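Local coordinates for protein BB1 (PDB 6D0T) that forms a de novo designed antiparallel beta-barrel from the development of fluorescence-activating barrels, probably serving as a scaffold rather than having any natural function, at residues A[3-8]-A[30-35]; A[40-45]-A[70-75]; A[90-95]-A[104-109]. All blocks are in the same frame, centred on the assembly; numbering follows the deposited sequence.

Contact 1 of 3, residues A[3-8]-A[30-35]; sequences DAAQYF and MQPRTP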
loop_
_atom_site.group_PDB
_atom_site.type_symbol
_atom_site.label_atom_id
_atom_site.label_comp_id
_atom_site.label_asym_id
_atom_site.label_seq_id
_atom_site.Cartn_x
_atom_site.Cartn_y
_atom_site.Cartn_z
ATOM N N ASP A 3 -15.627 -0.448 -5.579
ATOM C CA ASP A 3 -16.141 0.353 -4.485
ATOM C C ASP A 3 -15.151 0.253 -3.342
ATOM O O ASP A 3 -14.862 -0.851 -2.874
ATOM C CB ASP A 3 -17.522 -0.171 -4.095
ATOM C CG ASP A 3 -18.142 0.562 -2.949
ATOM O OD1 ASP A 3 -17.589 0.488 -1.817
ATOM O OD2 ASP A 3 -19.230 1.163 -3.161
ATOM N N ALA A 4 -14.600 1.387 -2.915
ATOM C CA ALA A 4 -13.443 1.337 -2.022
ATOM C C ALA A 4 -13.749 0.564 -0.742
ATOM O O ALA A 4 -12.955 -0.289 -0.298
ATOM C CB ALA A 4 -12.983 2.759 -1.682
ATOM N N ALA A 5 -14.855 0.899 -0.089
ATOM C CA ALA A 5 -15.131 0.276 1.201
ATOM C C ALA A 5 -15.650 -1.138 1.078
ATOM O O ALA A 5 -15.572 -1.889 2.051
ATOM C CB ALA A 5 -16.104 1.141 1.998
ATOM N N GLN A 6 -16.217 -1.513 -0.071
ATOM C CA GLN A 6 -16.525 -2.914 -0.321
ATOM C C GLN A 6 -15.249 -3.746 -0.516
ATOM O O GLN A 6 -15.128 -4.845 0.014
ATOM C CB GLN A 6 -17.414 -3.042 -1.571
ATOM C CG GLN A 6 -17.739 -4.494 -1.910
ATOM C CD GLN A 6 -18.629 -4.627 -3.141
ATOM O OE1 GLN A 6 -18.692 -3.724 -3.976
ATOM N NE2 GLN A 6 -19.260 -5.777 -3.290
ATOM N N TYR A 7 -14.295 -3.242 -1.290
ATOM C CA TYR A 7 -13.233 -4.067 -1.826
ATOM C C TYR A 7 -11.978 -4.087 -0.946
ATOM O O TYR A 7 -11.429 -5.164 -0.688
ATOM C CB TYR A 7 -12.873 -3.588 -3.242
ATOM C CG TYR A 7 -11.703 -4.347 -3.825
ATOM C CD1 TYR A 7 -10.424 -3.888 -3.657
ATOM C CD2 TYR A 7 -11.885 -5.535 -4.514
ATOM C CE1 TYR A 7 -9.354 -4.582 -4.111
ATOM C CE2 TYR A 7 -10.834 -6.243 -4.994
ATOM C CZ TYR A 7 -9.541 -5.762 -4.806
ATOM O OH TYR A 7 -8.446 -6.456 -5.264
ATOM N N PHE A 8 -11.525 -2.932 -0.478
ATOM C CA PHE A 8 -10.181 -2.897 0.099
ATOM C C PHE A 8 -10.104 -3.431 1.522
ATOM O O PHE A 8 -9.059 -3.989 1.880
ATOM C CB PHE A 8 -9.590 -1.481 0.053
ATOM C CG PHE A 8 -9.201 -1.040 -1.331
ATOM C CD1 PHE A 8 -8.152 -1.618 -1.977
ATOM C CD2 PHE A 8 -9.957 -0.067 -2.010
ATOM C CE1 PHE A 8 -7.825 -1.233 -3.283
ATOM C CE2 PHE A 8 -9.622 0.320 -3.282
ATOM C CZ PHE A 8 -8.573 -0.273 -3.927
ATOM N N MET A 30 -6.534 -3.156 6.401
ATOM C CA MET A 30 -7.277 -2.027 5.849
ATOM C C MET A 30 -8.697 -2.010 6.401
ATOM O O MET A 30 -9.356 -3.050 6.471
ATOM C CB MET A 30 -7.316 -2.078 4.323
ATOM C CG MET A 30 -5.977 -2.084 3.685
ATOM S SD MET A 30 -6.069 -1.701 1.953
ATOM C CE MET A 30 -4.474 -2.264 1.367
ATOM N N GLN A 31 -9.149 -0.842 6.820
ATOM C CA GLN A 31 -10.524 -0.675 7.273
ATOM C C GLN A 31 -11.005 0.701 6.850
ATOM O O GLN A 31 -10.209 1.643 6.786
ATOM C CB GLN A 31 -10.658 -0.833 8.794
ATOM C CG GLN A 31 -10.019 0.232 9.538
ATOM N N PRO A 32 -12.292 0.865 6.554
ATOM C CA PRO A 32 -12.743 2.192 6.145
ATOM C C PRO A 32 -12.808 3.145 7.323
ATOM O O PRO A 32 -13.245 2.795 8.418
ATOM C CB PRO A 32 -14.127 1.952 5.527
ATOM C CG PRO A 32 -14.300 0.524 5.486
ATOM C CD PRO A 32 -13.379 -0.116 6.474
ATOM N N ARG A 33 -12.325 4.347 7.105
ATOM C CA ARG A 33 -12.712 5.444 7.980
ATOM C C ARG A 33 -14.016 6.063 7.492
ATOM O O ARG A 33 -14.917 6.345 8.283
ATOM C CB ARG A 33 -11.599 6.492 8.031
ATOM C CG ARG A 33 -11.832 7.580 9.040
ATOM C CD ARG A 33 -10.609 8.482 9.143
ATOM N NE ARG A 33 -9.484 7.798 9.768
ATOM N N THR A 34 -14.100 6.305 6.194
ATOM C CA THR A 34 -15.303 6.713 5.485
ATOM C C THR A 34 -15.288 5.968 4.168
ATOM O O THR A 34 -14.288 5.350 3.840
ATOM C CB THR A 34 -15.350 8.211 5.197
ATOM O OG1 THR A 34 -14.401 8.494 4.172
ATOM C CG2 THR A 34 -15.053 9.049 6.440
ATOM N N PRO A 35 -16.342 6.050 3.359
ATOM C CA PRO A 35 -16.300 5.358 2.069
ATOM C C PRO A 35 -15.277 5.903 1.107
ATOM O O PRO A 35 -14.989 5.216 0.120
ATOM C CB PRO A 35 -17.716 5.545 1.544
ATOM C CG PRO A 35 -18.544 5.686 2.783
ATOM C CD PRO A 35 -17.694 6.560 3.642
HETATM O O HOH W 1 -16.511 3.091 -0.845
#
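M30 reaches from its strand against the last residue of the N-terminal segment, F8. Its CB starts 3.6 Å from F8 O, a carbonyl that also accepts from W12 NE1. Chi1 (-58°) sets CG anti to the carbonyl carbon; the chain is extended beyond it, past the same oxygen, and SD comes to 4.0 Å from F8 CB. The sulfur sits 5.5 Å from the centroid of the F8 ring and 61° off its normal, an oblique Met-aromatic contact. CE then continues to the F106 ring, leaving the F8 side behind.

Further out, A5 CB packs 4.0 Å from P32 CG. A water joins the outer ends: it donates to D3 OD1 and to P35 O, and it accepts from A5 N at 2.8 Å. D3 OD1 thus serves twice, since it also accepts from Q6 N at 3.0 Å, on the anti side of the carboxylate; this is the N-cap bond of helix 4-7. The F8 ring, meanwhile, turns inward to L82, V84 and I58, which lie on two further strands. These contacts identify a short N-capped helix, with the F8 ring turned into the barrel, covering one end of a beta-barrel.

Contact 2 of 3, residues A[40-45]-A[70-75]; sequences IRFKGQ and MQSSDG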
loop_
_atom_site.group_PDB
_atom_site.type_symbol
_atom_site.label_atom_id
_atom_site.label_comp_id
_atom_site.label_asym_id
_atom_site.label_seq_id
_atom_site.Cartn_x
_atom_site.Cartn_y
_atom_site.Cartn_z
ATOM N N ILE A 40 -4.911 2.338 6.367
ATOM C CA ILE A 40 -3.959 1.241 6.345
ATOM C C ILE A 40 -3.165 1.295 7.641
ATOM O O ILE A 40 -2.686 2.360 8.029
ATOM C CB ILE A 40 -3.006 1.335 5.135
ATOM C CG1 ILE A 40 -3.786 1.198 3.817
ATOM C CG2 ILE A 40 -1.907 0.307 5.234
ATOM C CD1 ILE A 40 -2.981 1.636 2.605
ATOM N N ARG A 41 -3.004 0.144 8.280
ATOM C CA ARG A 41 -1.983 -0.066 9.307
ATOM C C ARG A 41 -1.091 -1.210 8.843
ATOM O O ARG A 41 -1.584 -2.223 8.352
ATOM C CB ARG A 41 -2.613 -0.423 10.659
ATOM C CG ARG A 41 -3.532 0.655 11.253
ATOM C CD ARG A 41 -4.329 0.104 12.464
ATOM N N PHE A 42 0.227 -1.091 9.014
ATOM C CA PHE A 42 1.110 -2.131 8.498
ATOM C C PHE A 42 2.297 -2.365 9.423
ATOM O O PHE A 42 2.676 -1.503 10.231
ATOM C CB PHE A 42 1.618 -1.825 7.075
ATOM C CG PHE A 42 2.683 -0.765 6.991
ATOM C CD1 PHE A 42 2.351 0.578 6.894
ATOM C CD2 PHE A 42 4.014 -1.124 6.948
ATOM C CE1 PHE A 42 3.332 1.559 6.777
ATOM C CE2 PHE A 42 5.015 -0.164 6.819
ATOM C CZ PHE A 42 4.674 1.192 6.757
ATOM N N LYS A 43 2.810 -3.586 9.327
ATOM C CA LYS A 43 4.068 -4.025 9.914
ATOM C C LYS A 43 4.822 -4.768 8.835
ATOM O O LYS A 43 4.225 -5.480 8.018
ATOM C CB LYS A 43 3.877 -4.937 11.143
ATOM C CG LYS A 43 3.248 -4.227 12.323
ATOM C CD LYS A 43 3.148 -5.139 13.569
ATOM C CE LYS A 43 2.598 -4.377 14.772
ATOM N N GLY A 44 6.130 -4.602 8.820
ATOM C CA GLY A 44 6.904 -5.271 7.798
ATOM C C GLY A 44 8.373 -5.085 8.037
ATOM O O GLY A 44 8.801 -4.774 9.147
ATOM N N GLN A 45 9.151 -5.292 6.978
ATOM C CA GLN A 45 10.595 -5.147 7.118
ATOM C C GLN A 45 11.204 -4.916 5.738
ATOM O O GLN A 45 10.657 -5.348 4.711
ATOM C CB GLN A 45 11.227 -6.386 7.785
ATOM C CG GLN A 45 10.941 -7.737 7.104
ATOM C CD GLN A 45 9.525 -8.265 7.334
ATOM O OE1 GLN A 45 8.917 -8.027 8.388
ATOM N NE2 GLN A 45 9.000 -8.998 6.355
ATOM N N MET A 70 1.555 5.883 2.055
ATOM C CA MET A 70 1.977 5.137 3.233
ATOM C C MET A 70 3.180 5.855 3.822
ATOM O O MET A 70 3.991 6.425 3.092
ATOM C CB MET A 70 2.339 3.660 2.926
ATOM C CG MET A 70 1.131 2.697 2.683
ATOM S SD MET A 70 1.613 0.988 2.231
ATOM C CE MET A 70 2.654 0.558 3.561
ATOM N N GLN A 71 3.269 5.848 5.146
ATOM C CA GLN A 71 4.387 6.447 5.876
ATOM C C GLN A 71 4.953 5.416 6.829
ATOM O O GLN A 71 4.199 4.762 7.566
ATOM C CB GLN A 71 3.951 7.681 6.653
ATOM C CG GLN A 71 3.401 8.791 5.785
ATOM C CD GLN A 71 3.209 10.107 6.543
ATOM O OE1 GLN A 71 3.611 11.188 6.083
ATOM N NE2 GLN A 71 2.570 10.026 7.677
ATOM N N SER A 72 6.277 5.295 6.836
ATOM C CA SER A 72 6.982 4.249 7.562
ATOM C C SER A 72 7.769 4.833 8.739
ATOM O O SER A 72 8.262 5.962 8.696
ATOM C CB SER A 72 7.951 3.520 6.619
ATOM O OG SER A 72 8.691 2.540 7.268
ATOM N N SER A 73 7.931 3.994 9.752
ATOM C CA SER A 73 8.670 4.318 10.965
ATOM C C SER A 73 10.171 4.474 10.730
ATOM O O SER A 73 10.865 4.950 11.631
ATOM C CB SER A 73 8.428 3.222 12.001
ATOM O OG SER A 73 8.892 1.955 11.548
ATOM N N ASP A 74 10.692 4.031 9.581
ATOM C CA ASP A 74 12.087 4.273 9.214
ATOM C C ASP A 74 12.266 5.529 8.382
ATOM O O ASP A 74 13.393 5.852 8.006
ATOM C CB ASP A 74 12.686 3.055 8.495
ATOM C CG ASP A 74 12.193 2.856 7.076
ATOM O OD1 ASP A 74 11.216 3.476 6.670
ATOM O OD2 ASP A 74 12.812 2.020 6.366
ATOM N N GLY A 75 11.202 6.273 8.158
ATOM C CA GLY A 75 11.280 7.543 7.502
ATOM C C GLY A 75 10.878 7.514 6.062
ATOM O O GLY A 75 10.843 8.573 5.430
#
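D74 OD1 is gripped by two donors: OG of S72, the residue whose CB touches F42 across the contact, and the backbone N of A76. The S72 OG bond to D74 OD1 is 2.8 Å long and comes from well above the carboxylate plane. It braces the type I turn from S72 to G75, which G75 N closes on S72 O at 3.0 Å; D74 OD2 is tied in addition to Y24 OH. The turn belongs to the hairpin of strands 67-72 and 77-86 in the eight-stranded antiparallel barrel.

Strand 51-59 lies between the two segments in the sheet, so they are next-but-one neighbours and meet mainly through side chains inside the barrel. Their axes approach to 8.6 Å and diverge by only 37°, as expected of alternate strands in an antiparallel sheet.

F42 and M70 carry most of the buried area. M70 bends at chi3 (55°), which brings CE over one face of the F42 ring. The methyl carbon is 3.5 Å from the ring centroid and 18° off the normal, a CH-pi contact. It is displaced toward the rim, where the separation from F42 CD1 to M70 CE narrows to 3.3 Å, which is tight. SD stands farther off and obliquely, adding a Met-aromatic component.

The edge of the same ring meets the backbone of segment 70-75: F42 CE1 lies 3.4 Å from Q71 O, near the ring plane, and the tip atom CZ is 4.0 Å from S72 CB. V28 adjoins F42 from the neighbouring strand, while W78 packs against M70. Nearer the base of the M70 side chain, I40 CD1 reaches M70 CG at 4.2 Å.

Contact 3 of 3, residues A[90-95]-A[104-109]; sequences VEVRFK and GEFRRQ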
loop_
_atom_site.group_PDB
_atom_site.type_symbol
_atom_site.label_atom_id
_atom_site.label_comp_id
_atom_site.label_asym_id
_atom_site.label_seq_id
_atom_site.Cartn_x
_atom_site.Cartn_y
_atom_site.Cartn_z
ATOM N N VAL A 90 -3.775 -6.407 -6.033
ATOM C CA VAL A 90 -3.708 -4.994 -6.380
ATOM C C VAL A 90 -2.257 -4.644 -6.695
ATOM O O VAL A 90 -1.363 -4.933 -5.891
ATOM C CB VAL A 90 -4.228 -4.100 -5.229
ATOM C CG1 VAL A 90 -4.169 -2.619 -5.651
ATOM C CG2 VAL A 90 -5.631 -4.475 -4.848
ATOM N N GLU A 91 -2.012 -3.999 -7.836
ATOM C CA GLU A 91 -0.660 -3.520 -8.116
ATOM C C GLU A 91 -0.532 -2.060 -7.700
ATOM O O GLU A 91 -1.503 -1.305 -7.746
ATOM C CB GLU A 91 -0.300 -3.700 -9.602
ATOM C CG GLU A 91 -0.196 -5.170 -9.970
ATOM C CD GLU A 91 0.285 -5.470 -11.388
ATOM O OE1 GLU A 91 0.510 -4.529 -12.191
ATOM O OE2 GLU A 91 0.430 -6.687 -11.701
ATOM N N VAL A 92 0.654 -1.673 -7.233
ATOM C CA VAL A 92 0.887 -0.295 -6.817
ATOM C C VAL A 92 2.117 0.258 -7.534
ATOM O O VAL A 92 3.036 -0.477 -7.904
ATOM C CB VAL A 92 1.047 -0.138 -5.281
ATOM C CG1 VAL A 92 -0.153 -0.674 -4.563
ATOM C CG2 VAL A 92 2.298 -0.809 -4.763
ATOM N N ARG A 93 2.105 1.573 -7.737
ATOM C CA ARG A 93 3.238 2.310 -8.293
ATOM C C ARG A 93 3.374 3.604 -7.500
ATOM O O ARG A 93 2.395 4.344 -7.350
ATOM C CB ARG A 93 3.012 2.589 -9.782
ATOM C CG ARG A 93 4.147 3.289 -10.476
ATOM C CD ARG A 93 5.259 2.350 -10.830
ATOM N NE ARG A 93 6.299 3.011 -11.620
ATOM N N PHE A 94 4.558 3.876 -6.955
ATOM C CA PHE A 94 4.653 5.051 -6.105
ATOM C C PHE A 94 6.068 5.606 -6.085
ATOM O O PHE A 94 7.035 4.934 -6.444
ATOM C CB PHE A 94 4.172 4.772 -4.657
ATOM C CG PHE A 94 4.942 3.676 -3.921
ATOM C CD1 PHE A 94 4.460 2.388 -3.885
ATOM C CD2 PHE A 94 6.084 3.970 -3.186
ATOM C CE1 PHE A 94 5.129 1.396 -3.170
ATOM C CE2 PHE A 94 6.775 2.970 -2.476
ATOM C CZ PHE A 94 6.309 1.706 -2.469
ATOM N N LYS A 95 6.145 6.881 -5.699
ATOM C CA LYS A 95 7.390 7.581 -5.452
ATOM C C LYS A 95 7.667 7.637 -3.959
ATOM O O LYS A 95 6.748 7.723 -3.136
ATOM C CB LYS A 95 7.346 9.022 -5.977
ATOM C CG LYS A 95 6.997 9.204 -7.442
ATOM C CD LYS A 95 8.200 8.934 -8.344
ATOM C CE LYS A 95 8.049 9.645 -9.690
ATOM N NZ LYS A 95 6.840 9.156 -10.415
ATOM N N GLY A 104 4.881 -2.681 -6.886
ATOM C CA GLY A 104 4.610 -3.661 -5.850
ATOM C C GLY A 104 3.212 -4.212 -5.967
ATOM O O GLY A 104 2.465 -3.917 -6.909
ATOM N N GLU A 105 2.874 -5.056 -4.998
ATOM C CA GLU A 105 1.611 -5.771 -5.017
ATOM C C GLU A 105 1.105 -5.965 -3.598
ATOM O O GLU A 105 1.892 -6.162 -2.673
ATOM C CB GLU A 105 1.773 -7.120 -5.707
ATOM C CG GLU A 105 0.445 -7.781 -6.002
ATOM C CD GLU A 105 0.581 -9.238 -6.433
ATOM O OE1 GLU A 105 1.712 -9.779 -6.432
ATOM O OE2 GLU A 105 -0.464 -9.841 -6.762
ATOM N N PHE A 106 -0.221 -5.865 -3.451
ATOM C CA PHE A 106 -0.976 -6.355 -2.295
ATOM C C PHE A 106 -1.694 -7.635 -2.707
ATOM O O PHE A 106 -2.350 -7.674 -3.770
ATOM C CB PHE A 106 -2.039 -5.349 -1.830
ATOM C CG PHE A 106 -1.528 -4.075 -1.258
ATOM C CD1 PHE A 106 -1.011 -4.020 0.010
ATOM C CD2 PHE A 106 -1.664 -2.892 -1.962
ATOM C CE1 PHE A 106 -0.586 -2.802 0.557
ATOM C CE2 PHE A 106 -1.238 -1.693 -1.427
ATOM C CZ PHE A 106 -0.696 -1.655 -0.148
ATOM N N ARG A 107 -1.622 -8.655 -1.857
ATOM C CA ARG A 107 -2.263 -9.951 -2.063
ATOM C C ARG A 107 -3.157 -10.240 -0.857
ATOM O O ARG A 107 -2.683 -10.271 0.291
ATOM C CB ARG A 107 -1.208 -11.038 -2.267
ATOM C CG ARG A 107 -0.258 -10.663 -3.416
ATOM C CD ARG A 107 0.843 -11.696 -3.647
ATOM N NE ARG A 107 0.292 -13.036 -3.814
ATOM C CZ ARG A 107 -0.192 -13.517 -4.956
ATOM N NH1 ARG A 107 -0.211 -12.767 -6.052
ATOM N NH2 ARG A 107 -0.665 -14.755 -4.997
ATOM N N ARG A 108 -4.459 -10.417 -1.115
ATOM C CA ARG A 108 -5.429 -10.560 -0.039
ATOM C C ARG A 108 -5.246 -11.897 0.653
ATOM O O ARG A 108 -5.054 -12.927 -0.002
ATOM C CB ARG A 108 -6.856 -10.433 -0.602
ATOM C CG ARG A 108 -7.927 -10.279 0.446
ATOM C CD ARG A 108 -9.307 -10.453 -0.131
ATOM N NE ARG A 108 -9.662 -9.472 -1.146
ATOM C CZ ARG A 108 -10.103 -8.239 -0.907
ATOM N NH1 ARG A 108 -10.242 -7.781 0.340
ATOM N NH2 ARG A 108 -10.436 -7.485 -1.944
ATOM N N GLN A 109 -5.291 -11.872 1.993
ATOM C CA GLN A 109 -5.186 -13.063 2.821
ATOM C C GLN A 109 -6.543 -13.393 3.426
ATOM O O GLN A 109 -7.506 -12.633 3.312
ATOM C CB GLN A 109 -4.161 -12.857 3.945
ATOM C CG GLN A 109 -2.796 -12.427 3.472
ATOM C CD GLN A 109 -2.211 -13.381 2.452
ATOM O OE1 GLN A 109 -1.871 -12.991 1.318
ATOM N NE2 GLN A 109 -2.091 -14.650 2.842
#
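V92 and F106 form the tight side of this contact, their side chains crossing at about a right angle on the face that looks into the barrel. V92 CG1 is placed anti to the carbonyl carbon (chi1 -57°) and comes within 3.5 Å of F106 CE2, approaching the ring obliquely. The other methyl, CG2, settles over the glycine backbone, 3.7 Å from G104 C, and also lies in plane at the edge of the F94 ring. V90, paired with F106, also faces inward: its CB stands near the plane of the F106 ring, at the edge. From other strands, V28 and M30 adjoin F106, and L82 adjoins both valines.

The backbones form the last beta hairpin of the chain, strands 89-96 and 101-108, whose local axes make an angle of 150°. V90 with F106 and V92 with G104 are hydrogen-bonded pairs. F106 N donates to V90 O at 2.9 Å, and the return bond from V90 N to F106 O is similar. V92 N to G104 O is also short, at 2.9 Å, but its donor lies above the carbonyl plane. The reciprocal bond from G104 N to V92 O is weak, with an angle of only 131° at the hydrogen. Strand 101-108 bonds in turn to strand 10-18 through E105 and R15, closing the barrel.

The outward face, where E91 is exposed to solvent, is looser: the carboxylates stay apart, E91 OE2 being 5.9 Å from E105 OE2. E91 and E105 make the non-hydrogen-bonded pair; beside it E105 CA approaches V90 O at 3.2 Å in a CA-H...O contact. E105 uses the syn side of OE2 for a salt bridge with R107 NH1 at 3.0 Å, and that oxygen is also hydrogen-bonded to S89 OG.

Overall arrangement
All three contacts reach one closed sheet but sample different parts of it. Contact 2 is the most buried and works mainly through side chains between strands that are not sheet neighbours. Contact 3 joins adjacent strands by backbone hydrogen bonds and separates an apolar inner face from a charged outer one. Contact 1, its centre about 14 Å from the centre of the chain, lies at a barrel end and adds a water-mediated link. Methionines connect them inside: M30 CG of contact 1 touches I40 CG1 of contact 2, and M70 SD of contact 2 meets F106 CZ of contact 3. A polar tie, probably a hydrogen bond from R108 NH2 to Y7 O, joins contacts 1 and 3.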